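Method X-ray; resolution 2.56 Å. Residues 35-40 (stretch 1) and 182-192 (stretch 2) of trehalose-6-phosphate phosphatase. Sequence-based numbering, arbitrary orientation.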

ATOM      1  N   ASN A  35       4.401  16.724  -5.271  1.00 87.54           N
ATOM      2  CA  ASN A  35       3.847  15.481  -4.783  1.00 76.85           C
ATOM      3  C   ASN A  35       3.496  15.711  -3.358  1.00 82.49           C
ATOM      4  O   ASN A  35       4.319  16.187  -2.599  1.00 88.57           O
ATOM      5  CB  ASN A  35       4.872  14.368  -4.863  1.00 82.45           C
ATOM      6  CG  ASN A  35       4.316  13.119  -5.487  1.00 79.53           C
ATOM      7  OD1 ASN A  35       3.265  13.145  -6.108  1.00 80.82           O
ATOM      8  ND2 ASN A  35       5.023  12.018  -5.332  1.00 74.20           N
ATOM      9  N   VAL A  36       2.263  15.401  -2.998  1.00 80.33           N
ATOM     10  CA  VAL A  36       1.773  15.697  -1.666  1.00 80.15           C
ATOM     11  C   VAL A  36       1.398  14.416  -0.950  1.00 76.15           C
ATOM     12  O   VAL A  36       0.709  13.578  -1.498  1.00 77.25           O
ATOM     13  CB  VAL A  36       0.571  16.652  -1.697  1.00 86.76           C
ATOM     14  CG1 VAL A  36       0.514  17.446  -0.406  1.00 94.13           C
ATOM     15  CG2 VAL A  36       0.646  17.591  -2.889  1.00 78.80           C
ATOM     16  N   MET A  37       1.862  14.275   0.281  1.00 75.76           N
ATOM     17  CA  MET A  37       1.777  13.016   0.995  1.00 73.62           C
ATOM     18  C   MET A  37       1.338  13.156   2.442  1.00 77.18           C
ATOM     19  O   MET A  37       1.396  14.238   3.012  1.00 79.82           O
ATOM     20  CB  MET A  37       3.133  12.331   0.956  1.00 20.00           C
ATOM     21  CG  MET A  37       3.186  11.112   0.068  1.00 20.00           C
ATOM     22  SD  MET A  37       4.878  10.754  -0.383  1.00 20.00           S
ATOM     23  CE  MET A  37       4.672  10.434  -2.124  1.00 20.00           C
ATOM     24  N   THR A  38       0.889  12.054   3.029  1.00 72.62           N
ATOM     25  CA  THR A  38       0.556  12.039   4.445  1.00 80.69           C
ATOM     26  C   THR A  38       1.780  12.317   5.293  1.00 76.05           C
ATOM     27  O   THR A  38       1.725  13.085   6.235  1.00 78.98           O
ATOM     28  CB  THR A  38       0.006  10.671   4.882  1.00 74.09           C
ATOM     29  OG1 THR A  38      -1.192  10.372   4.165  1.00 73.28           O
ATOM     30  CG2 THR A  38      -0.297  10.670   6.354  1.00 66.99           C
ATOM     31  N   SER A  39       2.880  11.665   4.988  1.00 76.81           N
ATOM     32  CA  SER A  39       4.055  11.837   5.810  1.00 84.41           C
ATOM     33  C   SER A  39       5.312  11.801   4.981  1.00 90.52           C
ATOM     34  O   SER A  39       5.341  11.194   3.918  1.00 85.59           O
ATOM     35  CB  SER A  39       4.102  10.758   6.888  1.00 85.88           C
ATOM     36  OG  SER A  39       4.623   9.552   6.373  1.00 89.53           O
ATOM     37  N   LEU A  40       6.354  12.442   5.490  1.00 89.21           N
ATOM     38  CA  LEU A  40       7.652  12.445   4.838  1.00 89.04           C
ATOM     39  C   LEU A  40       8.278  11.060   4.855  1.00 79.86           C
ATOM     40  O   LEU A  40       8.046  10.282   5.765  1.00 78.81           O
ATOM     41  CB  LEU A  40       8.576  13.466   5.499  1.00 88.52           C
ATOM     42  CG  LEU A  40       8.586  14.868   4.886  1.00 86.63           C
ATOM     43  CD1 LEU A  40       7.208  15.490   4.954  1.00 82.36           C
ATOM     44  CD2 LEU A  40       9.592  15.758   5.585  1.00 89.67           C
ATOM     45  N   LYS A 182      -7.580  20.944  10.398  1.00 93.34           N
ATOM     46  CA  LYS A 182      -6.341  21.685  10.653  1.00 90.54           C
ATOM     47  C   LYS A 182      -5.183  21.148   9.814  1.00 87.42           C
ATOM     48  O   LYS A 182      -4.452  21.914   9.185  1.00 94.39           O
ATOM     49  CB  LYS A 182      -5.965  21.638  12.135  1.00 86.59           C
ATOM     50  CG  LYS A 182      -6.948  22.323  13.071  1.00 93.76           C
ATOM     51  CD  LYS A 182      -6.199  23.027  14.195  1.00 94.21           C
ATOM     52  CE  LYS A 182      -7.018  23.074  15.476  1.00 85.45           C
ATOM     53  NZ  LYS A 182      -8.245  23.906  15.346  1.00 85.73           N
ATOM     54  N   PHE A 183      -5.024  19.827   9.828  1.00 88.37           N
ATOM     55  CA  PHE A 183      -4.038  19.119   9.011  1.00 95.28           C
ATOM     56  C   PHE A 183      -4.090  19.564   7.551  1.00 96.46           C
ATOM     57  O   PHE A 183      -3.086  20.043   6.980  1.00 97.31           O
ATOM     58  CB  PHE A 183      -4.292  17.613   9.114  1.00 88.82           C
ATOM     59  CG  PHE A 183      -3.144  16.751   8.666  1.00 83.23           C
ATOM     60  CD1 PHE A 183      -2.136  16.422   9.552  1.00 80.57           C
ATOM     61  CD2 PHE A 183      -3.099  16.224   7.382  1.00 86.30           C
ATOM     62  CE1 PHE A 183      -1.087  15.619   9.165  1.00 80.42           C
ATOM     63  CE2 PHE A 183      -2.044  15.410   6.986  1.00 80.19           C
ATOM     64  CZ  PHE A 183      -1.037  15.109   7.884  1.00 79.17           C
ATOM     65  N   ASN A 184      -5.269  19.405   6.950  1.00 90.31           N
ATOM     66  CA  ASN A 184      -5.484  19.853   5.571  1.00 95.96           C
ATOM     67  C   ASN A 184      -5.190  21.345   5.360  1.00101.78           C
ATOM     68  O   ASN A 184      -4.625  21.742   4.335  1.00107.40           O
ATOM     69  CB  ASN A 184      -6.921  19.557   5.139  1.00 88.59           C
ATOM     70  CG  ASN A 184      -7.177  18.074   4.930  1.00 81.12           C
ATOM     71  OD1 ASN A 184      -7.191  17.586   3.798  1.00 74.77           O
ATOM     72  ND2 ASN A 184      -7.391  17.351   6.022  1.00 85.08           N
ATOM     73  N   GLU A 185      -5.582  22.166   6.332  1.00 91.76           N
ATOM     74  CA  GLU A 185      -5.368  23.612   6.274  1.00 88.23           C
ATOM     75  C   GLU A 185      -3.891  23.967   6.225  1.00 94.25           C
ATOM     76  O   GLU A 185      -3.479  24.868   5.491  1.00 92.28           O
ATOM     77  CB  GLU A 185      -6.021  24.298   7.477  1.00105.97           C
ATOM     78  CG  GLU A 185      -7.438  24.775   7.225  1.00109.03           C
ATOM     79  CD  GLU A 185      -8.058  25.396   8.457  1.00 99.10           C
ATOM     80  OE1 GLU A 185      -7.372  25.444   9.500  1.00101.49           O
ATOM     81  OE2 GLU A 185      -9.228  25.831   8.386  1.00 80.75           O
ATOM     82  N   ALA A 186      -3.104  23.256   7.023  1.00 94.27           N
ATOM     83  CA  ALA A 186      -1.667  23.457   7.044  1.00 93.85           C
ATOM     84  C   ALA A 186      -1.063  23.015   5.718  1.00 99.60           C
ATOM     85  O   ALA A 186      -0.185  23.704   5.180  1.00 95.27           O
ATOM     86  CB  ALA A 186      -1.040  22.708   8.204  1.00 88.98           C
ATOM     87  N   TYR A 187      -1.545  21.893   5.176  1.00101.82           N
ATOM     88  CA  TYR A 187      -1.053  21.461   3.864  1.00104.45           C
ATOM     89  C   TYR A 187      -1.297  22.555   2.813  1.00107.90           C
ATOM     90  O   TYR A 187      -0.343  23.017   2.175  1.00113.24           O
ATOM     91  CB  TYR A 187      -1.679  20.123   3.442  1.00 98.10           C
ATOM     92  CG  TYR A 187      -0.839  18.936   3.878  1.00 93.92           C
ATOM     93  CD1 TYR A 187      -0.508  17.919   2.994  1.00 89.79           C
ATOM     94  CD2 TYR A 187      -0.344  18.861   5.172  1.00 95.04           C
ATOM     95  CE1 TYR A 187       0.271  16.851   3.401  1.00 85.88           C
ATOM     96  CE2 TYR A 187       0.435  17.801   5.584  1.00 94.09           C
ATOM     97  CZ  TYR A 187       0.740  16.798   4.699  1.00 85.09           C
ATOM     98  OH  TYR A 187       1.518  15.743   5.127  1.00 78.93           O
ATOM     99  N   LEU A 188      -2.549  22.998   2.671  1.00103.56           N
ATOM    100  CA  LEU A 188      -2.883  24.111   1.765  1.00102.86           C
ATOM    101  C   LEU A 188      -1.988  25.333   1.978  1.00102.93           C
ATOM    102  O   LEU A 188      -1.443  25.888   1.021  1.00105.42           O
ATOM    103  CB  LEU A 188      -4.348  24.537   1.926  1.00101.04           C
ATOM    104  CG  LEU A 188      -4.734  25.898   1.314  1.00 97.39           C
ATOM    105  CD1 LEU A 188      -4.471  25.954  -0.192  1.00 89.33           C
ATOM    106  CD2 LEU A 188      -6.186  26.259   1.608  1.00 91.72           C
ATOM    107  N   ASN A 189      -1.875  25.748   3.238  1.00 96.86           N
ATOM    108  CA  ASN A 189      -1.017  26.853   3.663  1.00103.38           C
ATOM    109  C   ASN A 189       0.392  26.771   3.088  1.00104.43           C
ATOM    110  O   ASN A 189       0.860  27.700   2.421  1.00102.15           O
ATOM    111  CB  ASN A 189      -0.955  26.893   5.196  1.00114.77           C
ATOM    112  CG  ASN A 189       0.086  27.870   5.724  1.00105.61           C
ATOM    113  OD1 ASN A 189       1.273  27.547   5.813  1.00 91.08           O
ATOM    114  ND2 ASN A 189      -0.360  29.067   6.096  1.00 93.30           N
ATOM    115  N   LYS A 190       1.067  25.657   3.341  1.00 87.20           N
ATOM    116  CA  LYS A 190       2.410  25.457   2.803  1.00102.28           C
ATOM    117  C   LYS A 190       2.453  25.450   1.266  1.00102.87           C
ATOM    118  O   LYS A 190       3.309  26.123   0.659  1.00104.23           O
ATOM    119  CB  LYS A 190       2.995  24.151   3.344  1.00107.88           C
ATOM    120  CG  LYS A 190       2.976  24.042   4.862  1.00108.07           C
ATOM    121  CD  LYS A 190       3.977  24.986   5.515  1.00 98.59           C
ATOM    122  CE  LYS A 190       4.032  24.776   7.024  1.00102.33           C
ATOM    123  NZ  LYS A 190       4.996  25.706   7.682  1.00104.84           N
ATOM    124  N   ILE A 191       1.478  24.783   0.666  1.00100.60           N
ATOM    125  CA  ILE A 191       1.430  24.616  -0.773  1.00104.18           C
ATOM    126  C   ILE A 191       1.339  25.967  -1.451  1.00105.49           C
ATOM    127  O   ILE A 191       2.037  26.240  -2.423  1.00103.90           O
ATOM    128  CB  ILE A 191       0.168  23.829  -1.153  1.00 20.00           C
ATOM    129  CG1 ILE A 191       0.205  22.442  -0.527  1.00 20.00           C
ATOM    130  CG2 ILE A 191      -0.006  23.761  -2.665  1.00 20.00           C
ATOM    131  CD1 ILE A 191      -0.776  21.471  -1.144  1.00 20.00           C
ATOM    132  N   LYS A 192       0.491  26.822  -0.906  1.00104.46           N
ATOM    133  CA  LYS A 192       0.290  28.166  -1.445  1.00106.47           C
ATOM    134  C   LYS A 192       1.517  29.001  -1.142  1.00106.43           C
ATOM    135  O   LYS A 192       1.889  29.879  -1.923  1.00104.80           O
ATOM    136  CB  LYS A 192      -0.965  28.839  -0.879  1.00106.33           C
ATOM    137  CG  LYS A 192      -1.108  30.303  -1.328  1.00104.77           C
ATOM    138  CD  LYS A 192      -2.555  30.773  -1.404  1.00104.07           C
ATOM    139  CE  LYS A 192      -2.738  31.842  -2.486  1.00106.43           C
ATOM    140  NZ  LYS A 192      -2.539  33.236  -1.996  1.00108.37           N
TER

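Residues 35-37 belong to a strand that begins earlier in the chain, with phi/psi values of -107/128 at Asn-35 and -118/132 at Val-36. At Thr-38 the torsions change to -63/-46 and the chain turns a corner. Residues 182-192 are helical throughout, part of a longer helix, and successive i to i+4 hydrogen bonds support the assignment: Ala-186 N lies 2.9 Å from Lys-182 O, Tyr-187 N lies 3.0 Å from Phe-183 O, and the pattern continues to Lys-192 N, 2.9 Å from Leu-188 O. The strand and helix axes run nearly antiparallel, at 158° between their N-to-C directions, and approach to 10.9 Å. The nearest CA atoms are those of Val-36 and Tyr-187, 8.5 Å apart, and the gap is bridged by helix side chains, which meet the Val-36 side chain and the carbonyls of Met-37 and Thr-38.

On the helix, Phe-183, Tyr-187 and Ile-191 have CA-to-CB bonds directed toward the strand. Their spacing of four residues, a little over one helical turn, places them along one side. Tyr-187 is the centre of the contact, with 64 Å² covered by the other stretch out of 222 Å² buried over both sides. Val-36, whose CA-to-CB bond points toward the helix, meets it through apolar packing: Val-36 CG1 is 3.6 Å from Tyr-187 CD1, oblique to the ring. The same methyl lies 4.3 Å from Ile-191 CD1, so one valine branch touches two helix residues a turn apart.

The polar part of the contact uses backbone carbonyls of stretch 1. Tyr-187 OH donates a hydrogen bond to Met-37 O at 2.6 Å, with the acceptor near the ring plane at its edge. The length should be read with caution, because Met-37 O also sits 2.9 Å from Tyr-187 CE1, too close for a sound model, and its position is correspondingly less certain. Thr-38 O approaches the same hydroxyl, at 2.9 Å from Tyr-187 OH, but that proximity alone does not establish a second hydrogen bond.

Thr-38 O also lies 3.8 Å from Phe-183 CZ, near the plane of the ring and at its edge, so the phenyl group meets the carbonyl without presenting its face. The side chains of Met-37 and Thr-38 play little part: both CA-to-CB bonds point away from the helix, and Met-37 CB comes no nearer than 5.6 Å, to Tyr-187 OH, and Thr-38 CG2 no nearer than 4.8 Å, to Phe-183 CZ. These two residues therefore enter the contact through their carbonyl oxygens, whereas Val-36 enters through its side chain.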